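Local coordinates for protein citrate lyase, subunit 1 (Methanosaeta concilii, PDB 6HXI) that probably catalyses, as part of ATP citrate lyase, the ATP-driven cleavage of citrate with coenzyme A into acetyl-CoA and oxaloacetate, at residues C[196-201]-C[213-218]; C[118-123]-C[201-206]; C[6-11]-C[57-62]; C[17-22]-C[184-189]. All blocks are in the same frame, centred on the assembly; numbering follows the deposited sequence.

How the contacts relate
All four contacts lie in the N-terminal ATP-grasp part of the chain; the residues that bind coenzyme A (Gly259, Gly307, Phe345) and sodium (Asp255, Thr258, Ala260) belong to the citrate-binding part. Contacts 1 and 2, with centres about 8 Å apart, share Asn201 and join neighbouring strands of one antiparallel sheet through strand 195-206. Contact 3 holds the start of helix 8-18 and ties it to a second sheet; a salt bridge from Lys59 NZ to Asp214 OD1, 2.8 Å, links it to contact 1. Contact 4 packs the far end of that helix on helix 173-192, whose Leu186 touches Ile200 of contact 1 and Val120 of contact 2.

Contact 1: C[196-201]-C[213-218]; sequences AYVEIN and LDMVAK
The ring of Tyr197 is met within these segments at its edge and in its own plane, at two points. Val216 CG1 lies 3.8 Å from Tyr197 CE2, the two side chains crossing obliquely, and Glu199 OE1 accepts a hydrogen bond of 2.8 Å from Tyr197 OH through its anti lone pair. Two residues apart on the strand, Tyr197 and Glu199 stand on the same face; with CG anti to the backbone N in both (chi1 -176° and -177°), the extended glutamate meets the phenol hydroxyl. Val216 CG2 lies 4.1 Å from Glu199 OE2, the two side chains running side by side. Beneath them is an antiparallel beta hairpin of strands 195-206 and 209-220. Tyr197 with Lys218 and Glu199 with Val216 are its hydrogen-bonded pairs, Val198 with Ala217 and Ile200 with Met215 its non-hydrogen-bonded ones. At one end Ala196 and Tyr197 both face Lys218 in a classic beta bulge: Lys218 O accepts from Ala196 N at 2.8 Å and, less straight, from Tyr197 N at 3.3 Å, with both donors above the carbonyl plane. The face carrying Val198, Ile200, Met215 and Ala217 is apolar and buried, covered by helices 8-18 and 173-192. Met215, extended to its end, reaches along this face and sets CE 3.7 Å from Val198 CG2; a long, flexible apolar chain suits that reach. At the other end Asn201 N donates a bent bond of 3.2 Å to Asp214 O, while the Asp214 carboxylate turns to Lys59.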
# COMPACT_ATOMS: atom_id res chain seq x y z
N ALA C 196 -51.71 31.35 20.71
CA ALA C 196 -52.20 30.65 21.89
C ALA C 196 -53.48 31.38 22.38
O ALA C 196 -54.28 30.81 23.12
CB ALA C 196 -51.12 30.66 22.97
N TYR C 197 -53.65 32.64 21.94
CA TYR C 197 -54.76 33.53 22.25
C TYR C 197 -54.85 34.71 21.28
O TYR C 197 -53.84 35.32 20.94
CB TYR C 197 -54.63 34.05 23.69
CG TYR C 197 -55.79 34.91 24.13
CD1 TYR C 197 -57.01 34.34 24.49
CD2 TYR C 197 -55.68 36.30 24.20
CE1 TYR C 197 -58.10 35.13 24.85
CE2 TYR C 197 -56.76 37.10 24.58
CZ TYR C 197 -57.97 36.51 24.90
OH TYR C 197 -59.05 37.27 25.29
N VAL C 198 -56.08 35.04 20.87
CA VAL C 198 -56.40 36.19 20.01
C VAL C 198 -57.71 36.80 20.48
O VAL C 198 -58.66 36.07 20.76
CB VAL C 198 -56.33 35.94 18.47
CG1 VAL C 198 -57.44 35.00 17.98
CG2 VAL C 198 -56.37 37.24 17.69
N GLU C 199 -57.75 38.12 20.59
CA GLU C 199 -58.94 38.84 20.99
C GLU C 199 -59.08 40.13 20.20
O GLU C 199 -58.19 40.98 20.24
CB GLU C 199 -58.90 39.15 22.49
CG GLU C 199 -60.14 39.85 23.02
CD GLU C 199 -59.86 40.64 24.28
OE1 GLU C 199 -59.65 40.01 25.34
OE2 GLU C 199 -59.79 41.89 24.20
N ILE C 200 -60.21 40.26 19.47
CA ILE C 200 -60.55 41.46 18.73
C ILE C 200 -61.80 42.00 19.42
O ILE C 200 -62.91 41.48 19.25
CB ILE C 200 -60.70 41.28 17.20
CG1 ILE C 200 -59.46 40.54 16.61
CG2 ILE C 200 -60.88 42.66 16.55
CD1 ILE C 200 -59.70 39.88 15.30
N ASN C 201 -61.56 42.99 20.30
CA ASN C 201 -62.55 43.60 21.15
C ASN C 201 -62.42 45.13 21.14
O ASN C 201 -61.70 45.70 21.96
CB ASN C 201 -62.46 43.04 22.58
CG ASN C 201 -63.60 43.43 23.49
OD1 ASN C 201 -64.75 43.60 23.07
ND2 ASN C 201 -63.31 43.50 24.78
N LEU C 213 -60.52 46.93 15.72
CA LEU C 213 -60.28 48.19 16.43
C LEU C 213 -59.29 48.06 17.57
O LEU C 213 -58.42 48.93 17.73
CB LEU C 213 -61.58 48.86 16.89
CG LEU C 213 -62.58 49.29 15.79
CD1 LEU C 213 -63.85 49.88 16.40
CD2 LEU C 213 -61.94 50.24 14.78
N ASP C 214 -59.40 47.00 18.35
CA ASP C 214 -58.48 46.72 19.46
C ASP C 214 -58.11 45.26 19.39
O ASP C 214 -58.95 44.43 19.05
CB ASP C 214 -59.07 47.11 20.82
CG ASP C 214 -59.13 48.62 21.04
OD1 ASP C 214 -58.12 49.20 21.48
OD2 ASP C 214 -60.20 49.21 20.77
N MET C 215 -56.83 44.95 19.66
CA MET C 215 -56.30 43.60 19.57
C MET C 215 -55.36 43.23 20.73
O MET C 215 -54.55 44.04 21.19
CB MET C 215 -55.59 43.42 18.22
CG MET C 215 -55.60 42.00 17.71
SD MET C 215 -55.17 41.90 15.97
CE MET C 215 -55.05 40.15 15.77
N VAL C 216 -55.53 42.00 21.22
CA VAL C 216 -54.75 41.39 22.31
C VAL C 216 -54.40 40.02 21.78
O VAL C 216 -55.27 39.31 21.28
CB VAL C 216 -55.56 41.32 23.64
CG1 VAL C 216 -54.89 40.40 24.66
CG2 VAL C 216 -55.77 42.71 24.23
N ALA C 217 -53.11 39.68 21.82
CA ALA C 217 -52.67 38.39 21.29
C ALA C 217 -51.52 37.81 22.04
O ALA C 217 -50.69 38.55 22.57
CB ALA C 217 -52.34 38.49 19.80
N LYS C 218 -51.48 36.46 22.08
CA LYS C 218 -50.41 35.66 22.68
C LYS C 218 -49.97 34.62 21.66
O LYS C 218 -50.81 33.98 21.03
CB LYS C 218 -50.90 34.96 23.95
CG LYS C 218 -50.92 35.82 25.20
CD LYS C 218 -51.47 35.01 26.36
CE LYS C 218 -51.28 35.70 27.69
NZ LYS C 218 -51.60 34.75 28.79

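Contact 2: C[118-123]-C[201-206]; sequences YYVAIS and NPFTFS
Tyr118 O is gripped by one straight hydrogen bond, from Phe203 N at 2.8 Å, whose donor lies nearly along the C=O axis; Phe203 CD2 crowds the same oxygen at 3.2 Å. The reciprocal bond, from Tyr118 N to Phe203 O, is 3.1 Å long and in the carbonyl plane, which makes the two residues a hydrogen-bonded antiparallel pair. Their side chains stand on the same face. Phe203 has CG in the crowded position between backbone N and carbonyl carbon (chi1 74°), and this turns its ring in under Tyr118: the CB of the tyrosine sits over the ring face, 3.8 Å from the centroid, in a CH-pi contact. Further out the edge of the Tyr118 ring is directed at that face, giving an offset edge-to-face pair with planes at 77°. Val120 CG1 closes on Phe203 CD2 at 3.6 Å, and Tyr118 CE2 meets Phe205 CE2 at 3.5 Å, at the edge of the Phe205 ring. Large apolar rings suit this buried face, covering one another and Val120 with wide, flat surfaces. At the corner Asn201 brings its amide to the edge of the Tyr119 ring, the two planes 85° apart, with OD1 3.4 Å from CD2; OD1 accepts its hydrogen bond from Gly138 N. The peptide bond between Asn201 and Pro202 is cis, a kink that suits proline. This corner breaks strand 195-206, which pairs with strand 118-125 in the antiparallel sheet of the ATP-grasp domain, with helix 173-192 packed on the face of Val120 and Phe203.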
# COMPACT_ATOMS: atom_id res chain seq x y z
N TYR C 118 -68.49 44.40 17.45
CA TYR C 118 -68.58 42.96 17.71
C TYR C 118 -67.29 42.43 18.33
O TYR C 118 -66.21 42.97 18.06
CB TYR C 118 -68.95 42.15 16.44
CG TYR C 118 -70.20 42.58 15.69
CD1 TYR C 118 -71.30 43.10 16.36
CD2 TYR C 118 -70.30 42.42 14.31
CE1 TYR C 118 -72.45 43.50 15.68
CE2 TYR C 118 -71.44 42.81 13.61
CZ TYR C 118 -72.51 43.36 14.30
OH TYR C 118 -73.64 43.75 13.61
N TYR C 119 -67.41 41.40 19.17
CA TYR C 119 -66.27 40.79 19.87
C TYR C 119 -66.00 39.39 19.33
O TYR C 119 -66.95 38.64 19.11
CB TYR C 119 -66.59 40.74 21.38
CG TYR C 119 -65.73 39.81 22.22
CD1 TYR C 119 -66.13 38.50 22.46
CD2 TYR C 119 -64.56 40.26 22.82
CE1 TYR C 119 -65.36 37.64 23.26
CE2 TYR C 119 -63.79 39.42 23.62
CZ TYR C 119 -64.20 38.12 23.84
OH TYR C 119 -63.45 37.30 24.65
N VAL C 120 -64.72 39.04 19.19
CA VAL C 120 -64.27 37.70 18.78
C VAL C 120 -62.99 37.32 19.54
O VAL C 120 -62.06 38.12 19.63
CB VAL C 120 -64.15 37.49 17.23
CG1 VAL C 120 -63.07 38.37 16.61
CG2 VAL C 120 -63.91 36.02 16.89
N ALA C 121 -62.95 36.10 20.08
CA ALA C 121 -61.77 35.60 20.78
C ALA C 121 -61.54 34.11 20.54
O ALA C 121 -62.48 33.30 20.58
CB ALA C 121 -61.86 35.89 22.27
N ILE C 122 -60.28 33.73 20.29
CA ILE C 122 -59.90 32.34 20.10
C ILE C 122 -58.88 31.96 21.16
O ILE C 122 -57.88 32.65 21.36
CB ILE C 122 -59.49 31.94 18.65
CG1 ILE C 122 -60.44 32.52 17.58
CG2 ILE C 122 -59.39 30.39 18.52
CD1 ILE C 122 -59.88 32.48 16.17
N SER C 123 -59.19 30.89 21.88
CA SER C 123 -58.41 30.31 22.96
C SER C 123 -58.45 28.81 22.77
O SER C 123 -59.34 28.31 22.09
CB SER C 123 -59.06 30.66 24.29
OG SER C 123 -58.09 30.77 25.31
N ASN C 201 -61.56 42.99 20.30
CA ASN C 201 -62.55 43.60 21.15
C ASN C 201 -62.42 45.13 21.14
O ASN C 201 -61.70 45.70 21.96
CB ASN C 201 -62.46 43.04 22.58
CG ASN C 201 -63.60 43.43 23.49
OD1 ASN C 201 -64.75 43.60 23.07
ND2 ASN C 201 -63.31 43.50 24.78
N PRO C 202 -63.10 45.81 20.19
CA PRO C 202 -64.04 45.28 19.20
C PRO C 202 -63.53 45.23 17.74
O PRO C 202 -62.44 45.72 17.42
CB PRO C 202 -65.21 46.27 19.34
CG PRO C 202 -64.54 47.61 19.75
CD PRO C 202 -63.11 47.28 20.18
N PHE C 203 -64.31 44.61 16.85
CA PHE C 203 -64.10 44.63 15.42
C PHE C 203 -65.33 45.30 14.78
O PHE C 203 -66.37 45.38 15.43
CB PHE C 203 -63.77 43.25 14.82
CG PHE C 203 -64.86 42.21 14.66
CD1 PHE C 203 -65.60 42.13 13.48
CD2 PHE C 203 -65.06 41.23 15.63
CE1 PHE C 203 -66.58 41.14 13.32
CE2 PHE C 203 -66.03 40.24 15.45
CZ PHE C 203 -66.78 40.20 14.30
N THR C 204 -65.18 45.87 13.57
CA THR C 204 -66.26 46.56 12.86
C THR C 204 -66.20 46.32 11.35
O THR C 204 -65.34 45.58 10.85
CB THR C 204 -66.31 48.08 13.22
OG1 THR C 204 -66.17 48.26 14.63
CG2 THR C 204 -67.59 48.76 12.73
N PHE C 205 -67.13 46.96 10.63
CA PHE C 205 -67.29 46.95 9.18
C PHE C 205 -66.95 48.29 8.54
O PHE C 205 -67.26 49.35 9.09
CB PHE C 205 -68.73 46.53 8.82
CG PHE C 205 -68.99 45.06 9.08
CD1 PHE C 205 -68.70 44.11 8.11
CD2 PHE C 205 -69.51 44.64 10.30
CE1 PHE C 205 -68.95 42.75 8.35
CE2 PHE C 205 -69.74 43.28 10.54
CZ PHE C 205 -69.45 42.35 9.57
N SER C 206 -66.27 48.21 7.39
CA SER C 206 -65.88 49.31 6.52
C SER C 206 -66.48 48.90 5.19
O SER C 206 -65.82 48.22 4.39
CB SER C 206 -64.36 49.42 6.43
OG SER C 206 -63.96 50.65 5.84

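Contact 3: C[6-11]-C[57-62]; sequences IREYDA and VVKPDQ
Both carboxylate oxygens of Asp61 are taken up by backbone N-H groups of the first turn of helix 8-18. OD1 accepts from Glu8 N at 2.8 Å and OD2 from Tyr9 N at 2.8 Å, each through its syn lone pair, so that the flat group straddles the two amides. Arg7 holds the N-cap position, but the acceptor comes from far along the sequence; aspartate suits because its short arm (CG anti to the backbone N) carries two oxygens and a charge that the helix N-terminus would probably stabilise. An alanine here would remove both acceptors and would probably leave these two helix N-H groups without partners in this contact. The contact ties the start of helix 8-18, packed on the six-stranded antiparallel sheet of the ATP-grasp domain, to strand 56-60 of its four-stranded sheet and the residue after it. Arg7 reaches along an extended chain to give NH2 to Asp61 O, 2.8 Å away in both the guanidinium and the carbonyl plane, while its cation also meets the Tyr105 ring. Lys59 extends its chain from a CG in the crowded position (chi1 53°). Lys59 NZ forms a salt bridge of 2.8 Å with Glu8 OE2, on the syn lone pair. That ammonium also meets Asp214, and Glu8 OE2 Lys12, so buried Lys59 and Glu8 each have two partners of opposite charge. Gln62 turns away, its OE1 bonded to Ser104 N.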
# COMPACT_ATOMS: atom_id res chain seq x y z
N ILE C 6 -47.97 39.74 22.66
CA ILE C 6 -47.38 40.56 21.60
C ILE C 6 -48.07 41.90 21.51
O ILE C 6 -49.24 42.01 21.88
CB ILE C 6 -47.27 39.82 20.21
CG1 ILE C 6 -48.64 39.31 19.71
CG2 ILE C 6 -46.25 38.68 20.28
CD1 ILE C 6 -48.67 39.03 18.22
N ARG C 7 -47.36 42.92 21.02
CA ARG C 7 -47.92 44.25 20.83
C ARG C 7 -49.05 44.20 19.83
O ARG C 7 -49.02 43.40 18.88
CB ARG C 7 -46.86 45.26 20.34
CG ARG C 7 -45.76 45.51 21.35
CD ARG C 7 -45.02 46.80 21.11
NE ARG C 7 -43.67 46.72 21.67
CZ ARG C 7 -43.37 46.86 22.96
NH1 ARG C 7 -42.12 46.73 23.38
NH2 ARG C 7 -44.33 47.09 23.85
N GLU C 8 -50.06 45.05 20.07
CA GLU C 8 -51.24 45.25 19.22
C GLU C 8 -50.73 45.55 17.80
O GLU C 8 -51.28 45.03 16.83
CB GLU C 8 -52.06 46.43 19.76
CG GLU C 8 -53.48 46.53 19.24
CD GLU C 8 -54.30 47.67 19.83
OE1 GLU C 8 -54.12 47.99 21.03
OE2 GLU C 8 -55.14 48.22 19.09
N TYR C 9 -49.63 46.34 17.69
CA TYR C 9 -48.94 46.70 16.44
C TYR C 9 -48.57 45.44 15.65
O TYR C 9 -48.92 45.34 14.47
CB TYR C 9 -47.69 47.56 16.75
CG TYR C 9 -46.80 47.81 15.56
CD1 TYR C 9 -47.20 48.66 14.53
CD2 TYR C 9 -45.55 47.21 15.46
CE1 TYR C 9 -46.38 48.90 13.43
CE2 TYR C 9 -44.74 47.41 14.34
CZ TYR C 9 -45.15 48.27 13.33
OH TYR C 9 -44.37 48.50 12.23
N ASP C 10 -47.93 44.47 16.32
CA ASP C 10 -47.48 43.20 15.77
C ASP C 10 -48.64 42.27 15.39
O ASP C 10 -48.62 41.68 14.30
CB ASP C 10 -46.52 42.52 16.76
CG ASP C 10 -45.25 43.31 17.05
OD1 ASP C 10 -44.68 43.91 16.10
OD2 ASP C 10 -44.77 43.28 18.21
N ALA C 11 -49.67 42.17 16.26
CA ALA C 11 -50.86 41.33 16.04
C ALA C 11 -51.69 41.81 14.82
O ALA C 11 -52.07 41.00 13.97
CB ALA C 11 -51.71 41.31 17.30
N VAL C 57 -55.63 57.67 15.74
CA VAL C 57 -55.83 57.08 17.07
C VAL C 57 -54.41 56.76 17.58
O VAL C 57 -53.63 56.10 16.88
CB VAL C 57 -56.75 55.82 17.08
CG1 VAL C 57 -56.86 55.22 18.47
CG2 VAL C 57 -58.14 56.14 16.55
N VAL C 58 -54.08 57.23 18.78
CA VAL C 58 -52.79 56.93 19.38
C VAL C 58 -53.03 56.47 20.83
O VAL C 58 -53.76 57.13 21.59
CB VAL C 58 -51.70 58.05 19.19
CG1 VAL C 58 -52.18 59.42 19.63
CG2 VAL C 58 -50.37 57.68 19.83
N LYS C 59 -52.51 55.28 21.16
CA LYS C 59 -52.70 54.61 22.45
C LYS C 59 -51.44 53.83 22.88
O LYS C 59 -50.71 53.34 22.00
CB LYS C 59 -53.93 53.68 22.39
CG LYS C 59 -53.94 52.68 21.24
CD LYS C 59 -55.30 52.04 21.05
CE LYS C 59 -55.47 51.49 19.66
NZ LYS C 59 -56.65 50.59 19.55
N PRO C 60 -51.17 53.67 24.21
CA PRO C 60 -49.99 52.89 24.62
C PRO C 60 -50.11 51.39 24.31
O PRO C 60 -51.16 50.79 24.56
CB PRO C 60 -49.86 53.18 26.12
CG PRO C 60 -51.22 53.55 26.55
CD PRO C 60 -51.93 54.16 25.38
N ASP C 61 -49.04 50.80 23.75
CA ASP C 61 -48.96 49.40 23.36
C ASP C 61 -47.94 48.66 24.24
O ASP C 61 -46.91 48.19 23.76
CB ASP C 61 -48.62 49.28 21.86
CG ASP C 61 -49.03 47.96 21.21
OD1 ASP C 61 -49.55 47.07 21.92
OD2 ASP C 61 -48.82 47.82 19.98
N GLN C 62 -48.24 48.55 25.54
CA GLN C 62 -47.35 47.90 26.50
C GLN C 62 -48.04 46.75 27.26
O GLN C 62 -47.67 46.42 28.40
CB GLN C 62 -46.72 48.94 27.45
CG GLN C 62 -45.50 49.61 26.85
CD GLN C 62 -45.02 50.77 27.69
OE1 GLN C 62 -45.60 51.85 27.68
NE2 GLN C 62 -43.93 50.57 28.41

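Contact 4: C[17-22]-C[184-189]; sequences RYLPEY and TALWRF
The C-terminal end of helix 8-18 and the 3-10 turn at 19-21 pack here against helix 173-192 of the ATP-grasp domain. Tyr22, just after the turn, has the largest share of the contact. Its CG stands anti to the carbonyl carbon (chi1 -53°), which lays the ring across the helix so that Arg188 CB comes over one face, 3.9 Å from the centroid, in a CH-pi contact. The backbone Phe189 N lies over that same face, while Tyr22 CE2 touches Phe189 CA at 3.7 Å and Tyr22 CB abuts Ala185 CB at 3.8 Å. The ring's hydroxyl, Tyr22 OH, is hydrogen-bonded to Arg230 NH2. Arg188 and Phe189 follow Ala185 by three and four residues, the spacing that brings side chains to one side of a helix; the small alanine lets the turn come close. Leu19 pushes its CD1 branch into the same surface, 3.6 Å from Ala185 O and 3.8 Å from Phe189 CB, as befits a branched apolar side chain at a buried spot. Tyr18 CB meets the edge of the Phe189 ring, 4.1 Å from Phe189 CE1. Beyond CB the Arg188 chain runs extended from CG to NE, which gives a hydrogen bond to a water. That water in turn donates to Tyr22 O at 2.7 Å, and Arg188 NH1 forms a salt bridge with Asp160. An alanine in place of Tyr22 would remove the whole ring, and is likely to loosen the packing on Arg188 and Phe189 and to cost the bond with Arg230.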
# COMPACT_ATOMS: atom_id res chain seq x y z
N ARG C 17 -51.21 41.27 7.10
CA ARG C 17 -50.40 40.49 6.18
C ARG C 17 -50.99 39.13 5.81
O ARG C 17 -51.07 38.82 4.63
CB ARG C 17 -48.96 40.32 6.74
CG ARG C 17 -47.92 40.00 5.67
CD ARG C 17 -46.59 40.70 5.92
NE ARG C 17 -45.65 39.86 6.66
CZ ARG C 17 -45.47 39.91 7.98
NH1 ARG C 17 -46.18 40.75 8.73
NH2 ARG C 17 -44.58 39.11 8.56
N TYR C 18 -51.35 38.30 6.80
CA TYR C 18 -51.73 36.91 6.54
C TYR C 18 -53.25 36.61 6.51
O TYR C 18 -53.63 35.64 5.86
CB TYR C 18 -50.96 35.97 7.49
CG TYR C 18 -49.47 36.14 7.29
CD1 TYR C 18 -48.85 35.69 6.13
CD2 TYR C 18 -48.70 36.88 8.19
CE1 TYR C 18 -47.49 35.92 5.89
CE2 TYR C 18 -47.35 37.14 7.95
CZ TYR C 18 -46.75 36.65 6.80
OH TYR C 18 -45.42 36.88 6.55
N LEU C 19 -54.12 37.46 7.09
CA LEU C 19 -55.56 37.19 6.99
C LEU C 19 -56.12 37.28 5.53
O LEU C 19 -56.96 36.43 5.19
CB LEU C 19 -56.42 38.00 7.96
CG LEU C 19 -57.84 37.45 8.18
CD1 LEU C 19 -57.84 36.27 9.17
CD2 LEU C 19 -58.78 38.54 8.66
N PRO C 20 -55.65 38.19 4.63
CA PRO C 20 -56.18 38.20 3.24
C PRO C 20 -55.87 36.95 2.39
O PRO C 20 -56.22 36.92 1.21
CB PRO C 20 -55.54 39.46 2.63
CG PRO C 20 -55.08 40.27 3.76
CD PRO C 20 -54.70 39.30 4.82
N GLU C 21 -55.23 35.91 2.98
CA GLU C 21 -54.88 34.63 2.36
C GLU C 21 -55.96 33.57 2.59
O GLU C 21 -56.02 32.58 1.87
CB GLU C 21 -53.54 34.11 2.91
CG GLU C 21 -52.32 34.80 2.31
CD GLU C 21 -50.97 34.37 2.85
OE1 GLU C 21 -50.80 33.19 3.21
OE2 GLU C 21 -50.05 35.23 2.86
N TYR C 22 -56.81 33.80 3.61
CA TYR C 22 -57.93 32.94 4.02
C TYR C 22 -59.27 33.60 3.67
O TYR C 22 -60.25 32.92 3.34
CB TYR C 22 -57.85 32.69 5.55
CG TYR C 22 -56.51 32.16 6.03
CD1 TYR C 22 -56.09 30.87 5.69
CD2 TYR C 22 -55.66 32.94 6.81
CE1 TYR C 22 -54.86 30.37 6.13
CE2 TYR C 22 -54.44 32.44 7.26
CZ TYR C 22 -54.04 31.16 6.92
OH TYR C 22 -52.82 30.67 7.34
N THR C 184 -64.06 32.25 10.56
CA THR C 184 -63.56 31.00 9.97
C THR C 184 -62.11 31.23 9.53
O THR C 184 -61.26 30.38 9.77
CB THR C 184 -64.50 30.50 8.84
OG1 THR C 184 -65.73 30.08 9.43
CG2 THR C 184 -63.92 29.33 8.04
N ALA C 185 -61.84 32.40 8.90
CA ALA C 185 -60.52 32.85 8.45
C ALA C 185 -59.61 33.13 9.65
O ALA C 185 -58.43 32.77 9.62
CB ALA C 185 -60.67 34.11 7.61
N LEU C 186 -60.18 33.74 10.71
CA LEU C 186 -59.46 34.08 11.94
C LEU C 186 -58.96 32.82 12.64
O LEU C 186 -57.84 32.84 13.15
CB LEU C 186 -60.31 34.93 12.89
CG LEU C 186 -59.55 35.66 14.00
CD1 LEU C 186 -58.84 36.88 13.46
CD2 LEU C 186 -60.49 36.06 15.12
N TRP C 187 -59.77 31.73 12.63
CA TRP C 187 -59.37 30.43 13.18
C TRP C 187 -58.19 29.85 12.39
O TRP C 187 -57.26 29.32 12.99
CB TRP C 187 -60.53 29.42 13.21
CG TRP C 187 -60.09 28.10 13.76
CD1 TRP C 187 -59.87 27.79 15.07
CD2 TRP C 187 -59.65 26.96 13.01
NE1 TRP C 187 -59.37 26.52 15.19
CE2 TRP C 187 -59.20 25.99 13.93
CE3 TRP C 187 -59.56 26.68 11.63
CZ2 TRP C 187 -58.73 24.74 13.53
CZ3 TRP C 187 -59.11 25.44 11.23
CH2 TRP C 187 -58.69 24.48 12.18
N ARG C 188 -58.24 29.95 11.05
CA ARG C 188 -57.19 29.45 10.16
C ARG C 188 -55.91 30.23 10.42
O ARG C 188 -54.84 29.64 10.54
CB ARG C 188 -57.64 29.56 8.69
CG ARG C 188 -58.85 28.70 8.34
CD ARG C 188 -58.98 28.55 6.84
NE ARG C 188 -60.33 28.19 6.42
CZ ARG C 188 -60.81 26.95 6.37
NH1 ARG C 188 -60.06 25.92 6.74
NH2 ARG C 188 -62.06 26.73 5.97
N PHE C 189 -56.05 31.54 10.60
CA PHE C 189 -54.97 32.45 10.95
C PHE C 189 -54.38 32.08 12.32
O PHE C 189 -53.17 32.01 12.46
CB PHE C 189 -55.50 33.90 10.91
CG PHE C 189 -54.58 34.97 11.46
CD1 PHE C 189 -53.48 35.40 10.73
CD2 PHE C 189 -54.84 35.57 12.69
CE1 PHE C 189 -52.64 36.39 11.22
CE2 PHE C 189 -54.00 36.57 13.19
CZ PHE C 189 -52.90 36.97 12.45
O HOH W 1 -61.05 31.05 5.17